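Long-range contacts in ecto-NAD+ glycohydrolase (CD38 molecule) (Bos taurus, PDB 3GC6), which is a disulfide-braced, N-glycosylated ectoenzyme of the CD38 family, whose fold includes a four-stranded parallel beta sheet: residues P77-S88 against F157-V168; L169-F177 against L201-D211. The protein carries 1 engineered substitution. One frame throughout, in Å; residues are numbered along the deposited sequence.

After its N-terminal helices the chain reaches the loop 77-84 and the outermost strand 85-88, then passes through helices 91-101, 110-115 and 145-159 before contact 1 closes the loop by laying 157-168 beside 77-88. Contact 2 opens at the next residue: strand 164-170 runs on into the turn 170-173, and after helix 182-187 the chain returns along strand 196-203, so that 201-211 closes the second, shorter loop. The two loops follow in series, neither crossing nor enclosing one another. Strand 164-170 serves both, flanked by 85-88 and by 196-203 in one parallel sheet, and S88 CB touches L169 CD2 where the contacts meet.

Contact 1. Residues P77-S88 against F157-V168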
loop_
_atom_site.group_PDB
_atom_site.type_symbol
_atom_site.label_atom_id
_atom_site.label_comp_id
_atom_site.label_asym_id
_atom_site.label_seq_id
_atom_site.Cartn_x
_atom_site.Cartn_y
_atom_site.Cartn_z
ATOM N N PRO A 77 13.024 -5.740 -7.785
ATOM C CA PRO A 77 13.058 -6.937 -6.909
ATOM C C PRO A 77 14.269 -6.920 -5.967
ATOM O O PRO A 77 15.127 -7.815 -6.000
ATOM C CB PRO A 77 13.177 -8.076 -7.912
ATOM C CG PRO A 77 13.985 -7.462 -9.031
ATOM C CD PRO A 77 13.469 -6.057 -9.163
ATOM N N THR A 78 14.289 -5.928 -5.098
ATOM C CA THR A 78 15.403 -5.658 -4.191
ATOM C C THR A 78 15.020 -6.217 -2.819
ATOM O O THR A 78 13.905 -5.951 -2.357
ATOM C CB THR A 78 15.599 -4.126 -4.096
ATOM O OG1 THR A 78 15.834 -3.596 -5.409
ATOM C CG2 THR A 78 16.760 -3.758 -3.206
ATOM N N VAL A 79 15.925 -6.950 -2.180
ATOM C CA VAL A 79 15.656 -7.559 -0.881
ATOM C C VAL A 79 16.677 -6.968 0.098
ATOM O O VAL A 79 17.850 -6.763 -0.270
ATOM C CB VAL A 79 15.848 -9.096 -1.012
ATOM C CG1 VAL A 79 15.857 -9.791 0.344
ATOM C CG2 VAL A 79 14.761 -9.672 -1.938
ATOM N N PRO A 80 16.252 -6.707 1.354
ATOM C CA PRO A 80 17.208 -6.179 2.331
ATOM C C PRO A 80 18.451 -7.043 2.492
ATOM O O PRO A 80 18.401 -8.273 2.356
ATOM C CB PRO A 80 16.414 -6.165 3.646
ATOM C CG PRO A 80 14.990 -6.016 3.210
ATOM C CD PRO A 80 14.884 -6.779 1.894
ATOM N N CYS A 81 19.567 -6.398 2.812
ATOM C CA CYS A 81 20.815 -7.110 3.013
ATOM C C CYS A 81 20.663 -8.258 3.980
ATOM O O CYS A 81 20.086 -8.100 5.049
ATOM C CB CYS A 81 21.861 -6.135 3.543
ATOM S SG CYS A 81 22.219 -4.824 2.368
ATOM N N GLY A 82 21.189 -9.420 3.600
ATOM C CA GLY A 82 21.196 -10.564 4.493
ATOM C C GLY A 82 19.912 -11.385 4.491
ATOM O O GLY A 82 19.835 -12.424 5.162
ATOM N N GLN A 83 18.903 -10.949 3.745
ATOM C CA GLN A 83 17.605 -11.652 3.780
ATOM C C GLN A 83 17.284 -12.419 2.481
ATOM O O GLN A 83 16.179 -12.968 2.345
ATOM C CB GLN A 83 16.466 -10.657 4.069
ATOM C CG GLN A 83 16.603 -10.068 5.476
ATOM C CD GLN A 83 15.587 -8.952 5.737
ATOM O OE1 GLN A 83 14.509 -8.937 5.152
ATOM N NE2 GLN A 83 15.966 -7.984 6.572
ATOM N N GLN A 84 18.229 -12.458 1.535
ATOM C CA GLN A 84 17.901 -12.964 0.211
ATOM C C GLN A 84 18.214 -14.452 0.053
ATOM O O GLN A 84 19.306 -14.914 0.464
ATOM C CB GLN A 84 18.700 -12.176 -0.839
ATOM C CG GLN A 84 18.253 -12.365 -2.277
ATOM C CD GLN A 84 18.713 -11.202 -3.149
ATOM O OE1 GLN A 84 19.021 -10.113 -2.649
ATOM N NE2 GLN A 84 18.759 -11.433 -4.448
ATOM N N VAL A 85 17.260 -15.181 -0.550
ATOM C CA VAL A 85 17.396 -16.609 -0.814
ATOM C C VAL A 85 17.287 -16.897 -2.312
ATOM O O VAL A 85 16.365 -16.380 -2.987
ATOM C CB VAL A 85 16.266 -17.367 -0.116
ATOM C CG1 VAL A 85 16.294 -18.847 -0.515
ATOM C CG2 VAL A 85 16.457 -17.235 1.421
ATOM N N PHE A 86 18.219 -17.703 -2.825
ATOM C CA PHE A 86 18.180 -18.238 -4.189
ATOM C C PHE A 86 17.891 -19.720 -4.073
ATOM O O PHE A 86 18.089 -20.326 -3.007
ATOM C CB PHE A 86 19.548 -18.073 -4.850
ATOM C CG PHE A 86 19.923 -16.651 -5.081
ATOM C CD1 PHE A 86 19.711 -16.060 -6.339
ATOM C CD2 PHE A 86 20.466 -15.885 -4.044
ATOM C CE1 PHE A 86 20.065 -14.695 -6.549
ATOM C CE2 PHE A 86 20.806 -14.548 -4.240
ATOM C CZ PHE A 86 20.612 -13.952 -5.497
ATOM N N TRP A 87 17.381 -20.309 -5.147
ATOM C CA TRP A 87 17.064 -21.731 -5.087
ATOM C C TRP A 87 17.066 -22.298 -6.494
ATOM O O TRP A 87 16.901 -21.567 -7.473
ATOM C CB TRP A 87 15.701 -21.956 -4.393
ATOM C CG TRP A 87 14.538 -21.315 -5.150
ATOM C CD1 TRP A 87 14.067 -20.021 -5.032
ATOM C CD2 TRP A 87 13.733 -21.938 -6.141
ATOM N NE1 TRP A 87 12.994 -19.810 -5.904
ATOM C CE2 TRP A 87 12.789 -20.980 -6.602
ATOM C CE3 TRP A 87 13.721 -23.224 -6.698
ATOM C CZ2 TRP A 87 11.830 -21.288 -7.571
ATOM C CZ3 TRP A 87 12.780 -23.525 -7.683
ATOM C CH2 TRP A 87 11.859 -22.551 -8.114
ATOM N N SER A 88 17.254 -23.613 -6.574
ATOM C CA SER A 88 17.190 -24.255 -7.882
ATOM C C SER A 88 16.814 -25.702 -7.667
ATOM O O SER A 88 17.493 -26.404 -6.911
ATOM C CB SER A 88 18.571 -24.171 -8.562
ATOM O OG SER A 88 18.529 -24.637 -9.912
ATOM N N PHE A 157 17.473 -9.077 -9.445
ATOM C CA PHE A 157 17.476 -9.657 -8.086
ATOM C C PHE A 157 18.928 -10.022 -7.707
ATOM O O PHE A 157 19.389 -9.688 -6.611
ATOM C CB PHE A 157 16.580 -10.899 -8.164
ATOM C CG PHE A 157 16.421 -11.688 -6.873
ATOM C CD1 PHE A 157 15.637 -11.203 -5.821
ATOM C CD2 PHE A 157 16.903 -12.999 -6.795
ATOM C CE1 PHE A 157 15.420 -11.993 -4.661
ATOM C CE2 PHE A 157 16.694 -13.783 -5.644
ATOM C CZ PHE A 157 15.964 -13.276 -4.582
ATOM N N ALA A 158 19.677 -10.624 -8.635
ATOM C CA ALA A 158 21.055 -11.042 -8.337
ATOM C C ALA A 158 21.973 -9.823 -8.226
ATOM O O ALA A 158 22.842 -9.764 -7.335
ATOM C CB ALA A 158 21.575 -12.009 -9.411
ATOM N N GLU A 159 21.787 -8.865 -9.129
ATOM C CA GLU A 159 22.644 -7.682 -9.135
ATOM C C GLU A 159 22.513 -6.831 -7.878
ATOM O O GLU A 159 23.466 -6.122 -7.504
ATOM C CB GLU A 159 22.371 -6.816 -10.350
ATOM C CG GLU A 159 22.829 -7.431 -11.626
ATOM C CD GLU A 159 22.244 -6.720 -12.874
ATOM O OE1 GLU A 159 21.460 -5.759 -12.727
ATOM O OE2 GLU A 159 22.570 -7.165 -13.993
ATOM N N SER A 160 21.351 -6.860 -7.249
ATOM C CA SER A 160 21.123 -5.989 -6.094
ATOM C C SER A 160 21.396 -6.683 -4.752
ATOM O O SER A 160 21.295 -6.039 -3.706
ATOM C CB SER A 160 19.673 -5.469 -6.122
ATOM O OG SER A 160 18.781 -6.541 -6.043
ATOM N N ALA A 161 21.756 -7.962 -4.774
ATOM C CA ALA A 161 22.021 -8.717 -3.537
ATOM C C ALA A 161 23.091 -8.053 -2.691
ATOM O O ALA A 161 24.041 -7.447 -3.222
ATOM C CB ALA A 161 22.481 -10.129 -3.862
ATOM N N CYS A 162 22.944 -8.173 -1.371
ATOM C CA CYS A 162 23.882 -7.512 -0.483
ATOM C C CYS A 162 24.206 -8.385 0.714
ATOM O O CYS A 162 23.329 -9.117 1.224
ATOM C CB CYS A 162 23.287 -6.187 -0.024
ATOM S SG CYS A 162 23.909 -5.505 1.534
ATOM N N ASN A 163 25.459 -8.307 1.154
ATOM C CA ASN A 163 25.955 -9.084 2.287
ATOM C C ASN A 163 25.775 -10.595 2.114
ATOM O O ASN A 163 26.158 -11.123 1.062
ATOM C CB ASN A 163 25.372 -8.542 3.591
ATOM C CG ASN A 163 25.821 -7.099 3.849
ATOM O OD1 ASN A 163 26.843 -6.680 3.336
ATOM N ND2 ASN A 163 25.069 -6.364 4.642
ATOM N N THR A 164 25.242 -11.304 3.102
ATOM C CA THR A 164 25.184 -12.764 2.965
ATOM C C THR A 164 23.934 -13.201 2.217
ATOM O O THR A 164 22.830 -12.793 2.588
ATOM C CB THR A 164 25.246 -13.479 4.330
ATOM O OG1 THR A 164 26.540 -13.244 4.892
ATOM C CG2 THR A 164 25.036 -14.989 4.168
ATOM N N VAL A 165 24.112 -14.012 1.170
ATOM C CA VAL A 165 22.966 -14.623 0.464
ATOM C C VAL A 165 23.012 -16.143 0.657
ATOM O O VAL A 165 24.088 -16.709 0.869
ATOM C CB VAL A 165 22.888 -14.289 -1.048
ATOM C CG1 VAL A 165 22.873 -12.760 -1.243
ATOM C CG2 VAL A 165 24.041 -14.905 -1.802
ATOM N N ARG A 166 21.847 -16.787 0.565
ATOM C CA ARG A 166 21.756 -18.231 0.783
ATOM C C ARG A 166 21.137 -18.858 -0.446
ATOM O O ARG A 166 20.266 -18.269 -1.084
ATOM C CB ARG A 166 20.920 -18.519 2.048
ATOM C CG ARG A 166 21.600 -17.958 3.311
ATOM C CD ARG A 166 20.666 -17.633 4.464
ATOM N NE ARG A 166 21.490 -17.322 5.641
ATOM C CZ ARG A 166 21.793 -16.085 6.018
ATOM N NH1 ARG A 166 21.296 -15.054 5.338
ATOM N NH2 ARG A 166 22.568 -15.877 7.091
ATOM N N VAL A 167 21.666 -20.001 -0.882
ATOM C CA VAL A 167 20.977 -20.779 -1.924
ATOM C C VAL A 167 20.632 -22.172 -1.423
ATOM O O VAL A 167 21.428 -22.810 -0.727
ATOM C CB VAL A 167 21.770 -20.875 -3.265
ATOM C CG1 VAL A 167 23.117 -21.566 -3.067
ATOM C CG2 VAL A 167 20.958 -21.609 -4.333
ATOM N N VAL A 168 19.428 -22.623 -1.769
ATOM C CA VAL A 168 18.956 -23.972 -1.415
ATOM C C VAL A 168 18.990 -24.842 -2.668
ATOM O O VAL A 168 18.281 -24.587 -3.641
ATOM C CB VAL A 168 17.510 -23.891 -0.927
ATOM C CG1 VAL A 168 17.018 -25.254 -0.454
ATOM C CG2 VAL A 168 17.407 -22.896 0.226
HETATM O O HOH W 1 20.175 -8.966 -0.440
HETATM O O HOH W 2 18.229 -7.614 -3.697
HETATM O O HOH W 3 19.935 -5.790 -1.483
HETATM O O HOH W 4 20.849 -11.228 1.344
HETATM O O HOH W 5 20.355 -14.505 3.013
#
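The F157 ring is the bump of this contact, filling a hollow made by P77, V79, Q84 and F86. Q84 closes it over one face: its NE2 sits above the ring centre and points on to F157 O with a nearly straight hydrogen bond (2.8 Å, 163°). With CG anti to the backbone N (chi1 -167°), the extended chain carries the amide across the ring. V79 CG2 meets F157 CE1 obliquely at 3.6 Å, while V85 O lies at the ring edge. F86 brings CE1 to within 3.6 Å of F157 CD2, the planes inclined at 57°, with F157 CE2 over one F86 face, offset toward its rim; R166 O lies in plane at the F86 edge, V165 CB also nears that edge, and V167 CG2 packs on F86 CB.

V85-W87 pair in parallel with R166-V168. R166 N donates to Q84 O, F86 N to R166 O (2.7 Å) and V168 N to F86 O. At the other end, in the type II turn P80-Q83, G82 N donates to C162 O next to the C81-C162 disulfide, and G82 CA makes a CA-H...O contact with T164 O.

Two waters bridge Q84 OE1 to the loop around V79: one donates to it and takes V79 N, the other takes C162 N and is shared between Q84 OE1 and V79 O. A third accepts from R166 NH1 and is shared between Q84 O and T164 O. Q84 is thus fixed at both ends of its amide, NE2 by protein and OE1 by water, while the disulfide covalently ties the turn to the chain entering strand 164-170.

Contact 2. Residues L169-F177 against L201-D211; sequences LNGSLENAF and LVHDTGKPPSD. With NAG (2-acetamido-2-deoxy-beta-D-glucopyranose), chain C.
D211 turns its carboxylate toward A176 because CG stands anti to the backbone N (chi1 -155°), whereas S172 places OG beside its own N (chi1 -75°), facing D204. OD2 of D211 then takes A176 N on its anti side in an almost straight bond of 2.7 Å, and also accepts from S217 OG. OG of S172 receives D204 N at 2.9 Å.

Ahead of these grips along the strands, L169 and N170 pair in parallel with L201 and V202, where V202 N donates to L169 O. G171 sits close against V202 and H203, its CA 4.4 Å from H203 CA and its N bound to V202 O; its O takes S210 N at 2.7 Å and also D211 N.

N170 OD1 accepts from S172 N in an Asx turn, while ND2 is joined to C1 of NAG. The sugar's N2 donates to D204 OD2 at 2.9 Å; OD1 of D204 makes a salt bridge with R240. The turn after strand 164-170 is therefore pinned by backbone, hydroxyl and carboxylate together, and R240 and the sugar's N-H would probably favour the carboxylate form of D204.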
loop_
_atom_site.group_PDB
_atom_site.type_symbol
_atom_site.label_atom_id
_atom_site.label_comp_id
_atom_site.label_asym_id
_atom_site.label_seq_id
_atom_site.Cartn_x
_atom_site.Cartn_y
_atom_site.Cartn_z
ATOM N N LEU A 169 19.810 -25.893 -2.606
ATOM C CA LEU A 169 20.023 -26.780 -3.739
ATOM C C LEU A 169 19.632 -28.226 -3.387
ATOM O O LEU A 169 19.517 -28.567 -2.210
ATOM C CB LEU A 169 21.482 -26.720 -4.181
ATOM C CG LEU A 169 21.934 -25.342 -4.653
ATOM C CD1 LEU A 169 23.422 -25.364 -5.005
ATOM C CD2 LEU A 169 21.148 -24.892 -5.898
ATOM N N ASN A 170 19.442 -29.037 -4.421
ATOM C CA ASN A 170 18.849 -30.369 -4.257
ATOM C C ASN A 170 19.900 -31.467 -4.226
ATOM O O ASN A 170 20.440 -31.814 -5.269
ATOM C CB ASN A 170 17.882 -30.605 -5.413
ATOM C CG ASN A 170 16.933 -31.760 -5.153
ATOM O OD1 ASN A 170 17.323 -32.783 -4.577
ATOM N ND2 ASN A 170 15.670 -31.568 -5.560
ATOM N N GLY A 171 20.201 -31.947 -3.020
ATOM C CA GLY A 171 21.175 -33.009 -2.797
ATOM C C GLY A 171 20.674 -34.365 -3.256
ATOM O O GLY A 171 21.440 -35.331 -3.205
ATOM N N SER A 172 19.424 -34.435 -3.709
ATOM C CA SER A 172 18.869 -35.694 -4.220
ATOM C C SER A 172 18.921 -35.791 -5.746
ATOM O O SER A 172 18.422 -36.751 -6.337
ATOM C CB SER A 172 17.470 -35.982 -3.651
ATOM O OG SER A 172 17.587 -36.408 -2.304
ATOM N N LEU A 173 19.548 -34.805 -6.387
ATOM C CA LEU A 173 19.785 -34.858 -7.818
ATOM C C LEU A 173 21.253 -35.217 -8.037
ATOM O O LEU A 173 22.086 -35.001 -7.164
ATOM C CB LEU A 173 19.488 -33.500 -8.469
ATOM C CG LEU A 173 18.041 -33.001 -8.402
ATOM C CD1 LEU A 173 17.924 -31.612 -9.084
ATOM C CD2 LEU A 173 17.050 -33.999 -9.001
ATOM N N GLU A 174 21.552 -35.784 -9.198
ATOM C CA GLU A 174 22.929 -36.129 -9.540
ATOM C C GLU A 174 23.801 -34.877 -9.601
ATOM O O GLU A 174 24.937 -34.881 -9.130
ATOM C CB GLU A 174 22.989 -36.888 -10.880
ATOM C CG GLU A 174 24.226 -37.771 -11.021
ATOM C CD GLU A 174 24.277 -38.865 -9.952
ATOM O OE1 GLU A 174 23.256 -39.569 -9.755
ATOM O OE2 GLU A 174 25.331 -39.019 -9.299
ATOM N N ASN A 175 23.235 -33.801 -10.133
ATOM C CA ASN A 175 23.926 -32.524 -10.168
ATOM C C ASN A 175 23.115 -31.403 -9.548
ATOM O O ASN A 175 22.203 -30.856 -10.160
ATOM C CB ASN A 175 24.371 -32.191 -11.586
ATOM C CG ASN A 175 25.319 -33.245 -12.137
ATOM O OD1 ASN A 175 24.972 -33.966 -13.079
ATOM N ND2 ASN A 175 26.486 -33.396 -11.518
ATOM N N ALA A 176 23.475 -31.066 -8.320
ATOM C CA ALA A 176 22.706 -30.049 -7.581
ATOM C C ALA A 176 22.820 -28.667 -8.230
ATOM O O ALA A 176 21.925 -27.831 -8.076
ATOM C CB ALA A 176 23.166 -29.985 -6.117
ATOM N N PHE A 177 23.931 -28.412 -8.928
ATOM C CA PHE A 177 24.097 -27.174 -9.693
ATOM C C PHE A 177 24.004 -27.486 -11.179
ATOM O O PHE A 177 24.805 -28.264 -11.705
ATOM C CB PHE A 177 25.445 -26.481 -9.423
ATOM C CG PHE A 177 25.629 -25.222 -10.242
ATOM C CD1 PHE A 177 24.893 -24.081 -9.948
ATOM C CD2 PHE A 177 26.510 -25.175 -11.310
ATOM C CE1 PHE A 177 25.036 -22.905 -10.707
ATOM C CE2 PHE A 177 26.671 -24.012 -12.058
ATOM C CZ PHE A 177 25.926 -22.885 -11.772
ATOM N N LEU A 201 22.978 -28.046 0.388
ATOM C CA LEU A 201 22.500 -29.125 -0.475
ATOM C C LEU A 201 21.687 -30.090 0.385
ATOM O O LEU A 201 22.261 -30.774 1.236
ATOM C CB LEU A 201 23.673 -29.891 -1.117
ATOM C CG LEU A 201 24.284 -29.233 -2.368
ATOM C CD1 LEU A 201 24.894 -27.881 -2.050
ATOM C CD2 LEU A 201 25.334 -30.166 -2.966
ATOM N N VAL A 202 20.391 -30.140 0.127
ATOM C CA VAL A 202 19.443 -30.805 1.017
ATOM C C VAL A 202 18.856 -32.010 0.282
ATOM O O VAL A 202 18.455 -31.911 -0.876
ATOM C CB VAL A 202 18.328 -29.801 1.458
ATOM C CG1 VAL A 202 17.397 -30.491 2.460
ATOM C CG2 VAL A 202 18.965 -28.573 2.119
ATOM N N HIS A 203 18.828 -33.167 0.955
ATOM C CA HIS A 203 18.345 -34.378 0.321
ATOM C C HIS A 203 17.030 -34.789 0.956
ATOM O O HIS A 203 16.675 -34.343 2.053
ATOM C CB HIS A 203 19.369 -35.539 0.433
ATOM C CG HIS A 203 19.628 -35.997 1.833
ATOM N ND1 HIS A 203 18.762 -36.828 2.524
ATOM C CD2 HIS A 203 20.649 -35.731 2.678
ATOM C CE1 HIS A 203 19.244 -37.048 3.734
ATOM N NE2 HIS A 203 20.387 -36.394 3.853
ATOM N N ASP A 204 16.320 -35.647 0.244
ATOM C CA ASP A 204 15.025 -36.096 0.722
ATOM C C ASP A 204 15.124 -37.116 1.834
ATOM O O ASP A 204 16.067 -37.892 1.878
ATOM C CB ASP A 204 14.200 -36.543 -0.461
ATOM C CG ASP A 204 13.757 -35.357 -1.289
ATOM O OD1 ASP A 204 12.948 -34.563 -0.769
ATOM O OD2 ASP A 204 14.235 -35.195 -2.426
ATOM N N THR A 205 14.154 -37.076 2.754
ATOM C CA THR A 205 14.211 -37.897 3.959
ATOM C C THR A 205 14.392 -39.376 3.578
ATOM O O THR A 205 13.718 -39.884 2.685
ATOM C CB THR A 205 12.952 -37.671 4.880
ATOM O OG1 THR A 205 13.087 -38.376 6.123
ATOM C CG2 THR A 205 11.664 -38.116 4.181
ATOM N N GLY A 206 15.352 -40.028 4.217
ATOM C CA GLY A 206 15.563 -41.469 4.039
ATOM C C GLY A 206 16.196 -41.905 2.736
ATOM O O GLY A 206 16.339 -43.094 2.475
ATOM N N LYS A 207 16.581 -40.946 1.903
ATOM C CA LYS A 207 17.280 -41.280 0.661
ATOM C C LYS A 207 18.696 -40.699 0.700
ATOM O O LYS A 207 18.870 -39.494 0.893
ATOM C CB LYS A 207 16.491 -40.760 -0.548
ATOM C CG LYS A 207 15.116 -41.430 -0.693
ATOM C CD LYS A 207 14.389 -41.049 -1.989
ATOM C CE LYS A 207 13.630 -39.732 -1.878
ATOM N NZ LYS A 207 12.480 -39.789 -0.909
ATOM N N PRO A 208 19.718 -41.558 0.553
ATOM C CA PRO A 208 21.092 -41.071 0.565
ATOM C C PRO A 208 21.334 -40.042 -0.529
ATOM O O PRO A 208 20.811 -40.175 -1.641
ATOM C CB PRO A 208 21.924 -42.329 0.290
ATOM C CG PRO A 208 20.952 -43.310 -0.320
ATOM C CD PRO A 208 19.657 -43.018 0.365
ATOM N N PRO A 209 22.130 -39.014 -0.214
ATOM C CA PRO A 209 22.308 -37.922 -1.175
ATOM C C PRO A 209 22.962 -38.396 -2.463
ATOM O O PRO A 209 23.787 -39.327 -2.438
ATOM C CB PRO A 209 23.241 -36.952 -0.450
ATOM C CG PRO A 209 23.306 -37.394 0.964
ATOM C CD PRO A 209 22.875 -38.812 1.039
ATOM N N SER A 210 22.589 -37.754 -3.568
ATOM C CA SER A 210 23.109 -38.041 -4.902
ATOM C C SER A 210 24.170 -37.030 -5.334
ATOM O O SER A 210 24.931 -37.281 -6.265
ATOM C CB SER A 210 21.977 -38.024 -5.926
ATOM O OG SER A 210 21.132 -39.155 -5.760
ATOM N N ASP A 211 24.198 -35.875 -4.665
ATOM C CA ASP A 211 25.277 -34.897 -4.907
ATOM C C ASP A 211 25.755 -34.286 -3.599
ATOM O O ASP A 211 25.076 -34.362 -2.586
ATOM C CB ASP A 211 24.819 -33.814 -5.889
ATOM C CG ASP A 211 25.982 -33.156 -6.638
ATOM O OD1 ASP A 211 27.093 -33.746 -6.677
ATOM O OD2 ASP A 211 25.776 -32.059 -7.204
HETATM C C1 NAG C . 14.739 -32.700 -5.583
HETATM C C2 NAG C . 13.647 -32.328 -4.568
HETATM C C3 NAG C . 12.449 -33.282 -4.731
HETATM C C4 NAG C . 12.008 -33.484 -6.188
HETATM C C5 NAG C . 13.228 -33.767 -7.060
HETATM C C6 NAG C . 12.894 -33.865 -8.559
HETATM C C7 NAG C . 14.396 -31.294 -2.468
HETATM C C8 NAG C . 15.094 -31.510 -1.162
HETATM N N2 NAG C . 14.146 -32.403 -3.191
HETATM O O3 NAG C . 11.368 -32.858 -3.924
HETATM O O4 NAG C . 11.081 -34.578 -6.274
HETATM O O5 NAG C . 14.154 -32.707 -6.878
HETATM O O6 NAG C . 12.174 -32.724 -8.981
HETATM O O7 NAG C . 14.074 -30.157 -2.825
HETATM O O HOH W 6 18.841 -38.837 -3.093
HETATM O O HOH W 7 23.433 -41.086 -7.155
HETATM O O HOH W 8 27.857 -32.892 -9.408
#